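Local structure of diacylglycerol O-acyltransferase (Marinobacter hydrocarbonoclasticus, 6CHJ) at residues Ser101-His106 with Tyr131-His136; Arg240-Ser245 with Ser434-Leu439; Phe374-Ser379 with Leu410-Thr415. The protein probably catalyses the transfer of an acyl group from acyl-CoA to diacylglycerol, giving triacylglycerol, and also acts as a wax ester synthase. All coordinates share one frame; numbering follows the deposited sequence.

How the contacts relate
Contacts 1 and 3 are buried, whereas contact 2 is partly buried, with R240 and Q436 partly exposed. Contact 1 sets a helix against a strand of the sheet that contains 127-135. Contacts 2 and 3 both involve the other large sheet, the first at its edge strand 239-247 and the second between two inner strands. Their chemistry differs accordingly: contact 1 is built on a lysine and a histidine-tyrosine pair, contact 2 on alanine and leucine side chains with an arginine-glutamine pair at one end, contact 3 on backbone bonds and apolar side chains. S101 of contact 1 hydrogen-bonds the backbone N of F241 in contact 2, while M438 and L435 of contact 2 pack on M412 and L410 of contact 3.

Contact 1 (Ser101-His106 with Tyr131-His136)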
loop_
_atom_site.group_PDB
_atom_site.type_symbol
_atom_site.label_atom_id
_atom_site.label_comp_id
_atom_site.label_asym_id
_atom_site.label_seq_id
_atom_site.Cartn_x
_atom_site.Cartn_y
_atom_site.Cartn_z
ATOM N N SER B 101 5.807 -2.798 8.620
ATOM C CA SER B 101 5.033 -3.979 8.243
ATOM C C SER B 101 3.857 -3.598 7.341
ATOM O O SER B 101 3.607 -4.253 6.318
ATOM C CB SER B 101 4.555 -4.704 9.505
ATOM O OG SER B 101 5.621 -4.887 10.440
ATOM N N ALA B 102 3.144 -2.524 7.701
ATOM C CA ALA B 102 2.086 -1.970 6.854
ATOM C C ALA B 102 2.637 -1.486 5.518
ATOM O O ALA B 102 2.101 -1.813 4.454
ATOM C CB ALA B 102 1.385 -0.814 7.583
ATOM N N GLU B 103 3.703 -0.685 5.549
ATOM C CA GLU B 103 4.187 -0.093 4.311
ATOM C C GLU B 103 4.809 -1.146 3.383
ATOM O O GLU B 103 4.650 -1.064 2.161
ATOM C CB GLU B 103 5.175 1.030 4.629
ATOM C CG GLU B 103 5.433 1.944 3.454
ATOM C CD GLU B 103 4.143 2.515 2.844
ATOM O OE1 GLU B 103 3.274 2.982 3.612
ATOM O OE2 GLU B 103 4.006 2.482 1.594
ATOM N N HIS B 104 5.487 -2.163 3.939
ATOM C CA HIS B 104 6.108 -3.200 3.115
ATOM C C HIS B 104 5.071 -4.108 2.438
ATOM O O HIS B 104 5.366 -4.687 1.388
ATOM C CB HIS B 104 7.073 -4.035 3.973
ATOM C CG HIS B 104 8.086 -4.791 3.174
ATOM N ND1 HIS B 104 9.168 -4.177 2.577
ATOM C CD2 HIS B 104 8.164 -6.104 2.844
ATOM C CE1 HIS B 104 9.870 -5.079 1.910
ATOM N NE2 HIS B 104 9.291 -6.258 2.070
ATOM N N SER B 105 3.868 -4.253 3.019
ATOM C CA SER B 105 2.773 -4.996 2.386
ATOM C C SER B 105 2.348 -4.436 1.023
ATOM O O SER B 105 1.826 -5.184 0.197
ATOM C CB SER B 105 1.544 -4.981 3.288
ATOM O OG SER B 105 1.849 -5.458 4.577
ATOM N N HIS B 106 2.485 -3.130 0.790
ATOM C CA HIS B 106 1.805 -2.493 -0.335
ATOM C C HIS B 106 2.566 -2.677 -1.639
ATOM O O HIS B 106 3.758 -2.347 -1.727
ATOM C CB HIS B 106 1.625 -0.997 -0.074
ATOM C CG HIS B 106 0.893 -0.694 1.192
ATOM N ND1 HIS B 106 -0.223 -1.399 1.595
ATOM C CD2 HIS B 106 1.138 0.215 2.166
ATOM C CE1 HIS B 106 -0.642 -0.926 2.753
ATOM N NE2 HIS B 106 0.171 0.048 3.125
ATOM N N TYR B 131 12.743 4.417 5.941
ATOM C CA TYR B 131 12.290 3.172 5.336
ATOM C C TYR B 131 12.295 3.342 3.830
ATOM O O TYR B 131 11.507 4.130 3.293
ATOM C CB TYR B 131 10.908 2.744 5.818
ATOM C CG TYR B 131 10.371 1.608 4.955
ATOM C CD1 TYR B 131 10.887 0.303 5.068
ATOM C CD2 TYR B 131 9.404 1.856 3.990
ATOM C CE1 TYR B 131 10.424 -0.722 4.261
ATOM C CE2 TYR B 131 8.938 0.848 3.165
ATOM C CZ TYR B 131 9.441 -0.439 3.303
ATOM O OH TYR B 131 8.930 -1.395 2.477
ATOM N N THR B 132 13.141 2.566 3.155
ATOM C CA THR B 132 13.319 2.618 1.712
ATOM C C THR B 132 12.785 1.344 1.077
ATOM O O THR B 132 13.034 0.250 1.576
ATOM C CB THR B 132 14.799 2.794 1.362
ATOM O OG1 THR B 132 15.299 3.949 2.043
ATOM C CG2 THR B 132 15.002 2.971 -0.130
ATOM N N LYS B 133 12.064 1.488 -0.033
ATOM C CA LYS B 133 11.410 0.372 -0.714
ATOM C C LYS B 133 11.797 0.448 -2.180
ATOM O O LYS B 133 11.526 1.463 -2.831
ATOM C CB LYS B 133 9.880 0.463 -0.551
ATOM C CG LYS B 133 9.070 -0.631 -1.230
ATOM C CD LYS B 133 7.598 -0.268 -1.434
ATOM C CE LYS B 133 6.906 0.213 -0.160
ATOM N NZ LYS B 133 5.542 -0.410 -0.064
ATOM N N VAL B 134 12.433 -0.600 -2.708
ATOM C CA VAL B 134 12.771 -0.639 -4.132
ATOM C C VAL B 134 12.363 -1.982 -4.714
ATOM O O VAL B 134 12.557 -3.025 -4.082
ATOM C CB VAL B 134 14.270 -0.380 -4.399
ATOM C CG1 VAL B 134 14.534 -0.302 -5.911
ATOM C CG2 VAL B 134 14.709 0.912 -3.738
ATOM N N HIS B 135 11.825 -1.957 -5.929
ATOM C CA HIS B 135 11.430 -3.196 -6.582
ATOM C C HIS B 135 12.651 -3.990 -7.047
ATOM O O HIS B 135 13.599 -3.434 -7.607
ATOM C CB HIS B 135 10.511 -2.909 -7.766
ATOM C CG HIS B 135 9.690 -4.094 -8.171
ATOM N ND1 HIS B 135 10.149 -5.047 -9.054
ATOM C CD2 HIS B 135 8.463 -4.507 -7.772
ATOM C CE1 HIS B 135 9.224 -5.979 -9.208
ATOM N NE2 HIS B 135 8.195 -5.680 -8.435
ATOM N N HIS B 136 12.609 -5.311 -6.830
ATOM C CA HIS B 136 13.733 -6.174 -7.200
ATOM C C HIS B 136 14.016 -6.152 -8.707
ATOM O O HIS B 136 15.168 -6.329 -9.119
ATOM C CB HIS B 136 13.470 -7.611 -6.724
ATOM C CG HIS B 136 14.713 -8.396 -6.424
ATOM N ND1 HIS B 136 15.560 -8.865 -7.407
ATOM C CD2 HIS B 136 15.241 -8.811 -5.247
ATOM C CE1 HIS B 136 16.560 -9.524 -6.849
ATOM N NE2 HIS B 136 16.389 -9.508 -5.539
#
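Two side chains of the strand, Y131 and K133, reach across to the end of helix 93-105, and polar bonds do most of the joining. The Y131 hydroxyl meets the H104 ring at its edge, near the ring plane, with OH 2.8 Å from ND1 in a hydrogen bond that either partner could donate. H104 has CG anti to its backbone N (chi1 -160°), which brings ND1 to the tyrosine, while NE2 is bonded to the backbone O of S402. The imidazole is therefore held at both nitrogens.

K133 bends at chi3 and chi4 so that its ammonium sits at the last turn of the helix. NZ donates to H106 O at 3.1 Å, in the carbonyl plane on a lone pair, and also to E103 O, although the modelled 2.5 Å from NZ to that oxygen is too short for its length to be trusted.

The charged pairing is looser. E103 OE2 lies 3.7 Å from K133 NZ, a long salt bridge. E116 makes a second, weak and long ion pair with K133 and lies close to E103 OE2; the lysine would probably ease the repulsion between the two carboxylates.

Apolar contact is limited to the E103 stem, whose CG comes 3.7 Å from CE2 of Y131. The strand ends at H135, which with H136 opens the HHxxxDG motif that marks the active site of CoA-dependent acyltransferases.

Contact 2 (Arg240-Ser245 with Ser434-Leu439)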
loop_
_atom_site.group_PDB
_atom_site.type_symbol
_atom_site.label_atom_id
_atom_site.label_comp_id
_atom_site.label_asym_id
_atom_site.label_seq_id
_atom_site.Cartn_x
_atom_site.Cartn_y
_atom_site.Cartn_z
ATOM N N ARG B 240 4.366 -8.890 8.591
ATOM C CA ARG B 240 4.839 -8.557 9.919
ATOM C C ARG B 240 6.353 -8.509 9.852
ATOM O O ARG B 240 6.987 -9.480 9.412
ATOM C CB ARG B 240 4.372 -9.573 10.969
ATOM C CG ARG B 240 3.786 -8.904 12.206
ATOM C CD ARG B 240 3.714 -9.839 13.403
ATOM N NE ARG B 240 3.108 -9.197 14.565
ATOM C CZ ARG B 240 3.698 -8.246 15.290
ATOM N NH1 ARG B 240 4.920 -7.819 14.971
ATOM N NH2 ARG B 240 3.069 -7.717 16.335
ATOM N N PHE B 241 6.918 -7.369 10.253
ATOM C CA PHE B 241 8.352 -7.136 10.235
ATOM C C PHE B 241 8.891 -7.077 11.659
ATOM O O PHE B 241 8.309 -6.431 12.533
ATOM C CB PHE B 241 8.695 -5.840 9.514
ATOM C CG PHE B 241 10.168 -5.576 9.423
ATOM C CD1 PHE B 241 11.025 -6.528 8.883
ATOM C CD2 PHE B 241 10.697 -4.379 9.861
ATOM C CE1 PHE B 241 12.384 -6.281 8.784
ATOM C CE2 PHE B 241 12.060 -4.133 9.768
ATOM C CZ PHE B 241 12.898 -5.077 9.230
ATOM N N ALA B 242 10.005 -7.766 11.885
ATOM C CA ALA B 242 10.650 -7.829 13.195
ATOM C C ALA B 242 12.145 -7.731 12.968
ATOM O O ALA B 242 12.720 -8.543 12.231
ATOM C CB ALA B 242 10.301 -9.120 13.945
ATOM N N ALA B 243 12.762 -6.729 13.572
ATOM C CA ALA B 243 14.183 -6.486 13.414
ATOM C C ALA B 243 14.781 -6.220 14.785
ATOM O O ALA B 243 14.080 -5.796 15.713
ATOM C CB ALA B 243 14.465 -5.307 12.465
ATOM N N GLN B 244 16.084 -6.491 14.907
ATOM C CA GLN B 244 16.816 -6.326 16.160
ATOM C C GLN B 244 18.307 -6.507 15.899
ATOM O O GLN B 244 18.711 -7.154 14.926
ATOM C CB GLN B 244 16.340 -7.313 17.238
ATOM C CG GLN B 244 17.010 -7.190 18.625
ATOM C CD GLN B 244 17.156 -5.747 19.124
ATOM O OE1 GLN B 244 17.999 -4.970 18.642
ATOM N NE2 GLN B 244 16.327 -5.386 20.105
ATOM N N SER B 245 19.109 -5.913 16.777
ATOM C CA SER B 245 20.560 -5.951 16.735
ATOM C C SER B 245 21.084 -6.782 17.896
ATOM O O SER B 245 20.501 -6.787 18.986
ATOM C CB SER B 245 21.155 -4.538 16.823
ATOM O OG SER B 245 20.980 -3.803 15.620
ATOM N N SER B 434 2.264 -13.613 15.710
ATOM C CA SER B 434 3.133 -13.209 16.819
ATOM C C SER B 434 4.607 -13.311 16.439
ATOM O O SER B 434 5.458 -13.621 17.267
ATOM C CB SER B 434 2.830 -14.012 18.084
ATOM O OG SER B 434 1.476 -13.826 18.462
ATOM N N LEU B 435 4.907 -12.989 15.185
ATOM C CA LEU B 435 6.241 -13.188 14.643
ATOM C C LEU B 435 7.290 -12.378 15.392
ATOM O O LEU B 435 8.472 -12.750 15.384
ATOM C CB LEU B 435 6.226 -12.824 13.151
ATOM C CG LEU B 435 7.464 -12.904 12.258
ATOM C CD1 LEU B 435 7.039 -13.110 10.806
ATOM C CD2 LEU B 435 8.243 -11.624 12.349
ATOM N N GLN B 436 6.889 -11.268 16.031
ATOM C CA GLN B 436 7.852 -10.456 16.773
ATOM C C GLN B 436 8.468 -11.247 17.924
ATOM O O GLN B 436 9.585 -10.945 18.361
ATOM C CB GLN B 436 7.187 -9.167 17.294
ATOM C CG GLN B 436 7.741 -7.870 16.641
ATOM C CD GLN B 436 7.172 -6.546 17.236
ATOM O OE1 GLN B 436 6.047 -6.137 16.914
ATOM N NE2 GLN B 436 7.966 -5.872 18.083
ATOM N N ARG B 437 7.770 -12.268 18.416
ATOM C CA ARG B 437 8.315 -13.033 19.526
ATOM C C ARG B 437 9.588 -13.768 19.135
ATOM O O ARG B 437 10.377 -14.133 20.016
ATOM C CB ARG B 437 7.266 -14.006 20.048
ATOM C CG ARG B 437 6.687 -13.586 21.367
ATOM C CD ARG B 437 5.497 -14.425 21.725
ATOM N NE ARG B 437 4.283 -13.619 21.691
ATOM C CZ ARG B 437 3.049 -14.114 21.717
ATOM N NH1 ARG B 437 2.854 -15.430 21.781
ATOM N NH2 ARG B 437 2.008 -13.281 21.681
ATOM N N MET B 438 9.825 -13.961 17.832
ATOM C CA MET B 438 11.057 -14.607 17.394
ATOM C C MET B 438 12.301 -13.799 17.739
ATOM O O MET B 438 13.398 -14.369 17.762
ATOM C CB MET B 438 11.009 -14.882 15.889
ATOM C CG MET B 438 10.297 -16.181 15.569
ATOM S SD MET B 438 10.700 -16.761 13.932
ATOM C CE MET B 438 12.370 -17.295 14.219
ATOM N N LEU B 439 12.162 -12.494 17.983
ATOM C CA LEU B 439 13.279 -11.698 18.491
ATOM C C LEU B 439 13.715 -12.181 19.872
ATOM O O LEU B 439 14.912 -12.311 20.148
ATOM C CB LEU B 439 12.889 -10.220 18.548
ATOM C CG LEU B 439 12.565 -9.556 17.215
ATOM C CD1 LEU B 439 12.368 -8.047 17.393
ATOM C CD2 LEU B 439 13.679 -9.873 16.215
#
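R240 lays one face of its guanidinium over the backbone N of Q436, and its chain, extended from CG to NE, slides past L435 in the opposite direction, with CD 3.9 Å from L435 CB. At its edge the same group binds the Q436 side chain: NH1 donates to OE1 at 2.8 Å with an N-H...O angle of 163°, using a lone pair in the amide plane, and NH2 adds a weak bond to that oxygen. The guanidinium and amide planes are turned 49° apart. An alanine in place of R240 would probably leave Q436 OE1 without this donor and its side chain freer to turn.

The residues 434-437 form a type I turn that leads into helix 437-453, which packs on edge strand 239-247 of the mixed sheet, where R240, A242 and Q244 bond through their backbones to strand 420-428. A242 stands at the middle of the interface, its CB 3.6 Å from L435 CD2 and 4.0 Å from L439 CG. L439, with CG anti to the carbonyl carbon (chi1 -63°), spreads its two methyls along the strand: CD1 lies 3.3 Å from A243 O, and CD2 3.8 Å from Q244 CB. F241 points away from this helix, onto helix 93-105 and strand 393-401.

Contact 3 (Phe374-Ser379 with Leu410-Thr415); sequences FNVVIS and LNMTLT
I378 and M412 are paired in the parallel register of two neighbouring strands, 376-380 and 410-417, inside the six-stranded mixed sheet of the second half of the chain, one of the two large sheets of a fold like that of CoA-dependent acyltransferases. M412 N donates to V377 O, S379 N to M412 O and L414 N to S379 O.

On the face bearing I378, M412 and L414 the side chains are apolar and turn towards helix 262-280. I378 has CG2 anti to the backbone N, and this methyl lies beside L414 CD1 at 3.7 Å, the two side chains pointing the same way. M412 bends at chi3 (101°), leaving SD 4.3 Å from I378 CG1. V376 is rotated with CG1 in the crowded position between backbone N and carbonyl carbon (chi1 56°); CG2 is thereby sent across the gap, to 3.5 Å from L410 O.

The other face is more polar. The N411 side chain crosses V377 obliquely, ND2 3.8 Å from V377 CB, and ND2 also makes a weak bond to I403 O. T413 directs OG1 to the backbone O of G424 and presents CG2 to S379 CB at 3.8 Å. At the N-terminal end of the pair a water donates to N375 O and accepts from L410 N, each at 2.9 Å.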
loop_
_atom_site.group_PDB
_atom_site.type_symbol
_atom_site.label_atom_id
_atom_site.label_comp_id
_atom_site.label_asym_id
_atom_site.label_seq_id
_atom_site.Cartn_x
_atom_site.Cartn_y
_atom_site.Cartn_z
ATOM N N PHE B 374 13.439 -26.709 0.954
ATOM C CA PHE B 374 13.885 -25.891 2.063
ATOM C C PHE B 374 12.682 -25.183 2.652
ATOM O O PHE B 374 11.717 -24.871 1.953
ATOM C CB PHE B 374 14.995 -24.896 1.670
ATOM C CG PHE B 374 14.637 -23.974 0.533
ATOM C CD1 PHE B 374 14.041 -22.747 0.785
ATOM C CD2 PHE B 374 14.947 -24.315 -0.786
ATOM C CE1 PHE B 374 13.722 -21.878 -0.262
ATOM C CE2 PHE B 374 14.640 -23.454 -1.841
ATOM C CZ PHE B 374 14.024 -22.229 -1.578
ATOM N N ASN B 375 12.742 -24.955 3.957
ATOM C CA ASN B 375 11.606 -24.370 4.642
ATOM C C ASN B 375 11.720 -22.866 4.785
ATOM O O ASN B 375 10.694 -22.209 4.984
ATOM C CB ASN B 375 11.442 -25.018 6.017
ATOM C CG ASN B 375 11.344 -26.542 5.936
ATOM O OD1 ASN B 375 12.360 -27.239 5.947
ATOM N ND2 ASN B 375 10.123 -27.055 5.858
ATOM N N VAL B 376 12.918 -22.301 4.628
ATOM C CA VAL B 376 13.120 -20.874 4.852
ATOM C C VAL B 376 14.423 -20.442 4.188
ATOM O O VAL B 376 15.345 -21.242 4.022
ATOM C CB VAL B 376 13.112 -20.581 6.376
ATOM C CG1 VAL B 376 14.159 -21.441 7.089
ATOM C CG2 VAL B 376 13.324 -19.103 6.654
ATOM N N VAL B 377 14.501 -19.166 3.821
ATOM C CA VAL B 377 15.740 -18.532 3.373
ATOM C C VAL B 377 16.375 -17.832 4.560
ATOM O O VAL B 377 15.693 -17.118 5.298
ATOM C CB VAL B 377 15.473 -17.529 2.236
ATOM C CG1 VAL B 377 16.768 -16.768 1.875
ATOM C CG2 VAL B 377 14.892 -18.268 1.025
ATOM N N ILE B 378 17.668 -18.044 4.762
ATOM C CA ILE B 378 18.439 -17.305 5.754
ATOM C C ILE B 378 19.597 -16.655 5.007
ATOM O O ILE B 378 20.610 -17.309 4.724
ATOM C CB ILE B 378 18.951 -18.194 6.892
ATOM C CG1 ILE B 378 17.819 -19.021 7.509
ATOM C CG2 ILE B 378 19.629 -17.323 7.949
ATOM C CD1 ILE B 378 18.253 -19.839 8.761
ATOM N N SER B 379 19.455 -15.372 4.685
ATOM C CA SER B 379 20.428 -14.654 3.878
ATOM C C SER B 379 21.325 -13.810 4.768
ATOM O O SER B 379 20.863 -13.198 5.733
ATOM C CB SER B 379 19.738 -13.762 2.853
ATOM O OG SER B 379 20.528 -13.665 1.687
ATOM N N LEU B 410 8.162 -17.020 5.582
ATOM C CA LEU B 410 9.154 -16.344 6.408
ATOM C C LEU B 410 10.467 -16.209 5.653
ATOM O O LEU B 410 10.948 -17.172 5.048
ATOM C CB LEU B 410 9.386 -17.100 7.719
ATOM C CG LEU B 410 10.381 -16.540 8.752
ATOM C CD1 LEU B 410 9.998 -15.157 9.299
ATOM C CD2 LEU B 410 10.525 -17.504 9.910
ATOM N N ASN B 411 11.041 -15.012 5.682
ATOM C CA ASN B 411 12.348 -14.775 5.094
ATOM C C ASN B 411 13.220 -14.090 6.137
ATOM O O ASN B 411 12.885 -12.997 6.616
ATOM C CB ASN B 411 12.236 -13.935 3.824
ATOM C CG ASN B 411 13.527 -13.906 3.047
ATOM O OD1 ASN B 411 14.568 -13.539 3.580
ATOM N ND2 ASN B 411 13.478 -14.323 1.789
ATOM N N MET B 412 14.318 -14.739 6.504
ATOM C CA MET B 412 15.223 -14.227 7.517
ATOM C C MET B 412 16.422 -13.627 6.809
ATOM O O MET B 412 17.116 -14.324 6.061
ATOM C CB MET B 412 15.662 -15.324 8.480
ATOM C CG MET B 412 14.523 -15.961 9.284
ATOM S SD MET B 412 15.092 -17.323 10.339
ATOM C CE MET B 412 15.185 -16.561 11.950
ATOM N N THR B 413 16.656 -12.338 7.022
ATOM C CA THR B 413 17.769 -11.690 6.354
ATOM C C THR B 413 18.660 -10.994 7.363
ATOM O O THR B 413 18.187 -10.328 8.292
ATOM C CB THR B 413 17.296 -10.712 5.317
ATOM O OG1 THR B 413 16.147 -10.018 5.829
ATOM C CG2 THR B 413 16.925 -11.455 4.046
ATOM N N LEU B 414 19.958 -11.148 7.147
ATOM C CA LEU B 414 20.980 -10.784 8.109
ATOM C C LEU B 414 22.050 -9.941 7.454
ATOM O O LEU B 414 22.373 -10.108 6.274
ATOM C CB LEU B 414 21.620 -12.002 8.707
ATOM C CG LEU B 414 20.580 -12.565 9.636
ATOM C CD1 LEU B 414 19.969 -13.811 9.095
ATOM C CD2 LEU B 414 21.274 -12.801 10.910
ATOM N N THR B 415 22.597 -9.039 8.256
ATOM C CA THR B 415 23.672 -8.168 7.825
ATOM C C THR B 415 24.429 -7.761 9.075
ATOM O O THR B 415 23.985 -8.006 10.205
ATOM C CB THR B 415 23.146 -6.945 7.048
ATOM O OG1 THR B 415 24.250 -6.176 6.548
ATOM C CG2 THR B 415 22.319 -6.070 7.939
HETATM O O HOH W 1 9.591 -19.512 5.141
#